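Long-range contact in exodeoxyribonuclease III (Methanosarcina mazei, PDB 5J8N), which probably cleaves DNA at abasic sites and trims double-stranded DNA from its 3' ends, using bound magnesium or manganese ions: residues 54-59 / 74-79. The protein carries 3 engineered substitutions. Numbering follows the deposited sequence.
Sequences QGYYNY and FSKNKP
Tyr57 and Ser75 exchange a pair of backbone hydrogen bonds: Tyr57 N donates to Ser75 O over 2.8 Å, reaching it from above the carbonyl plane, and Ser75 N donates to Tyr57 O over 2.9 Å, in the Tyr57 carbonyl plane. With CG beside the backbone N (chi1 -64°), the Tyr57 side chain runs over the turn that leaves residues 74-75. Its CB starts against Ser75 O, with CD2 equally near that oxygen and Lys78 N. Farther out, CE2 comes 3.6 Å from Lys76 O, so both carbonyl oxygens sit at the ring edge, while CE1, CZ and OH run beside Lys78 CE. One face is covered by Lys78, whose CB makes a CH-pi contact 3.8 Å from the ring centroid. An alanine for Tyr57 would take away the ring on which Lys78 packs, and would probably leave the lysine chain less fixed while the backbone pairing stayed. The two segments belong to an antiparallel beta hairpin, strands 57-61 and 71-75, at one margin of a six-stranded sheet of the DNase I-like fold, away from the metal site. Within the turn, Ser75 OG donates to Asn77 O over 2.7 Å and also bonds Tyr102 OH, while a water donates to both Gly55 O and Lys76 O. On the same face as Tyr57, the Tyr59 ring meets Pro79 tip to tip, its OH 3.3 Å from Pro79 CD. The other face carries Asn58 and Phe74, where Asn58 CB lies 3.5 Å from Phe74 CD2; Leu26 of helix 22-27 packs against Phe74. Tyr56 and the extended Lys76 chain run side by side in the same direction, CG of the lysine near CE1 and CE near OH, and their polar ends hydrogen-bond Phe31 O and His29 O respectively.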
loop_
_atom_site.group_PDB
_atom_site.type_symbol
_atom_site.label_atom_id
_atom_site.label_comp_id
_atom_site.label_asym_id
_atom_site.label_seq_id
_atom_site.Cartn_x
_atom_site.Cartn_y
_atom_site.Cartn_z
ATOM N N GLN A 54 21.821 4.267 -4.287
ATOM C CA GLN A 54 22.343 5.626 -4.303
ATOM C C GLN A 54 21.267 6.616 -4.785
ATOM O O GLN A 54 20.491 6.314 -5.705
ATOM C CB GLN A 54 23.595 5.730 -5.196
ATOM C CG GLN A 54 23.549 4.953 -6.528
ATOM C CD GLN A 54 23.510 3.422 -6.372
ATOM O OE1 GLN A 54 24.322 2.837 -5.645
ATOM N NE2 GLN A 54 22.551 2.777 -7.039
ATOM N N GLY A 55 21.247 7.796 -4.163
ATOM C CA GLY A 55 20.255 8.827 -4.419
ATOM C C GLY A 55 18.920 8.568 -3.722
ATOM O O GLY A 55 18.003 9.352 -3.921
ATOM N N TYR A 56 18.812 7.472 -2.963
ATOM C CA TYR A 56 17.607 7.212 -2.132
ATOM C C TYR A 56 17.986 6.923 -0.682
ATOM O O TYR A 56 18.982 6.277 -0.439
ATOM C CB TYR A 56 16.783 6.035 -2.631
ATOM C CG TYR A 56 15.992 6.284 -3.887
ATOM C CD1 TYR A 56 14.687 6.755 -3.824
ATOM C CD2 TYR A 56 16.550 5.993 -5.132
ATOM C CE1 TYR A 56 13.906 6.963 -5.006
ATOM C CE2 TYR A 56 15.799 6.218 -6.303
ATOM C CZ TYR A 56 14.485 6.685 -6.226
ATOM O OH TYR A 56 13.778 6.901 -7.394
ATOM N N TYR A 57 17.191 7.440 0.230
ATOM C CA TYR A 57 17.155 6.972 1.611
ATOM C C TYR A 57 16.256 5.759 1.605
ATOM O O TYR A 57 15.286 5.702 0.838
ATOM C CB TYR A 57 16.621 8.047 2.544
ATOM C CG TYR A 57 17.534 9.255 2.591
ATOM C CD1 TYR A 57 18.582 9.316 3.515
ATOM C CD2 TYR A 57 17.358 10.337 1.721
ATOM C CE1 TYR A 57 19.431 10.395 3.558
ATOM C CE2 TYR A 57 18.217 11.436 1.767
ATOM C CZ TYR A 57 19.257 11.441 2.684
ATOM O OH TYR A 57 20.114 12.510 2.741
ATOM N N ASN A 58 16.518 4.791 2.479
ATOM C CA ASN A 58 15.568 3.691 2.584
ATOM C C ASN A 58 15.356 3.269 4.026
ATOM O O ASN A 58 16.277 3.391 4.840
ATOM C CB ASN A 58 16.032 2.488 1.743
ATOM C CG ASN A 58 17.194 1.754 2.350
ATOM O OD1 ASN A 58 17.005 0.823 3.140
ATOM N ND2 ASN A 58 18.415 2.206 2.059
ATOM N N TYR A 59 14.133 2.802 4.283
ATOM C CA TYR A 59 13.701 2.439 5.657
ATOM C C TYR A 59 12.841 1.215 5.567
ATOM O O TYR A 59 11.939 1.166 4.729
ATOM C CB TYR A 59 12.923 3.593 6.316
ATOM C CG TYR A 59 13.725 4.883 6.231
ATOM C CD1 TYR A 59 14.738 5.132 7.120
ATOM C CD2 TYR A 59 13.504 5.779 5.197
ATOM C CE1 TYR A 59 15.517 6.284 6.994
ATOM C CE2 TYR A 59 14.273 6.883 5.081
ATOM C CZ TYR A 59 15.239 7.151 5.950
ATOM O OH TYR A 59 16.066 8.253 5.799
ATOM N N PHE A 74 11.449 3.849 0.173
ATOM C CA PHE A 74 12.580 4.581 -0.409
ATOM C C PHE A 74 12.169 5.993 -0.752
ATOM O O PHE A 74 11.095 6.188 -1.315
ATOM C CB PHE A 74 13.035 3.915 -1.718
ATOM C CG PHE A 74 13.476 2.496 -1.577
ATOM C CD1 PHE A 74 12.527 1.451 -1.562
ATOM C CD2 PHE A 74 14.821 2.200 -1.510
ATOM C CE1 PHE A 74 12.954 0.112 -1.473
ATOM C CE2 PHE A 74 15.263 0.878 -1.398
ATOM C CZ PHE A 74 14.300 -0.153 -1.392
ATOM N N SER A 75 13.016 6.981 -0.475
ATOM C CA SER A 75 12.671 8.343 -0.888
ATOM C C SER A 75 13.918 9.104 -1.209
ATOM O O SER A 75 14.975 8.993 -0.569
ATOM C CB SER A 75 11.804 9.097 0.168
ATOM O OG SER A 75 12.430 9.129 1.414
ATOM N N LYS A 76 13.777 9.990 -2.195
ATOM C CA LYS A 76 14.889 10.859 -2.548
ATOM C C LYS A 76 15.203 11.866 -1.433
ATOM O O LYS A 76 16.372 12.193 -1.224
ATOM C CB LYS A 76 14.599 11.622 -3.869
ATOM C CG LYS A 76 14.480 10.675 -5.057
ATOM C CD LYS A 76 14.389 11.459 -6.385
ATOM C CE LYS A 76 14.224 10.516 -7.567
ATOM N NZ LYS A 76 14.365 11.299 -8.848
ATOM N N ASN A 77 14.161 12.327 -0.746
ATOM C CA ASN A 77 14.314 13.246 0.389
ATOM C C ASN A 77 14.334 12.476 1.718
ATOM O O ASN A 77 13.634 11.476 1.858
ATOM C CB ASN A 77 13.181 14.265 0.410
ATOM C CG ASN A 77 13.278 15.283 -0.735
ATOM O OD1 ASN A 77 14.349 15.531 -1.272
ATOM N ND2 ASN A 77 12.148 15.857 -1.088
ATOM N N LYS A 78 15.103 12.992 2.679
ATOM C CA LYS A 78 15.179 12.359 3.996
ATOM C C LYS A 78 13.925 12.713 4.780
ATOM O O LYS A 78 13.567 13.866 4.876
ATOM C CB LYS A 78 16.419 12.823 4.772
ATOM C CG LYS A 78 16.601 12.024 6.070
ATOM C CD LYS A 78 17.597 12.681 7.023
ATOM C CE LYS A 78 18.973 12.679 6.443
ATOM N NZ LYS A 78 19.944 13.076 7.516
ATOM N N PRO A 79 13.259 11.700 5.321
ATOM C CA PRO A 79 12.136 12.009 6.200
ATOM C C PRO A 79 12.524 12.835 7.393
ATOM O O PRO A 79 13.639 12.708 7.900
ATOM C CB PRO A 79 11.689 10.644 6.720
ATOM C CG PRO A 79 12.295 9.630 5.818
ATOM C CD PRO A 79 13.514 10.255 5.220
HETATM O O HOH W 1 18.345 11.706 -3.120
#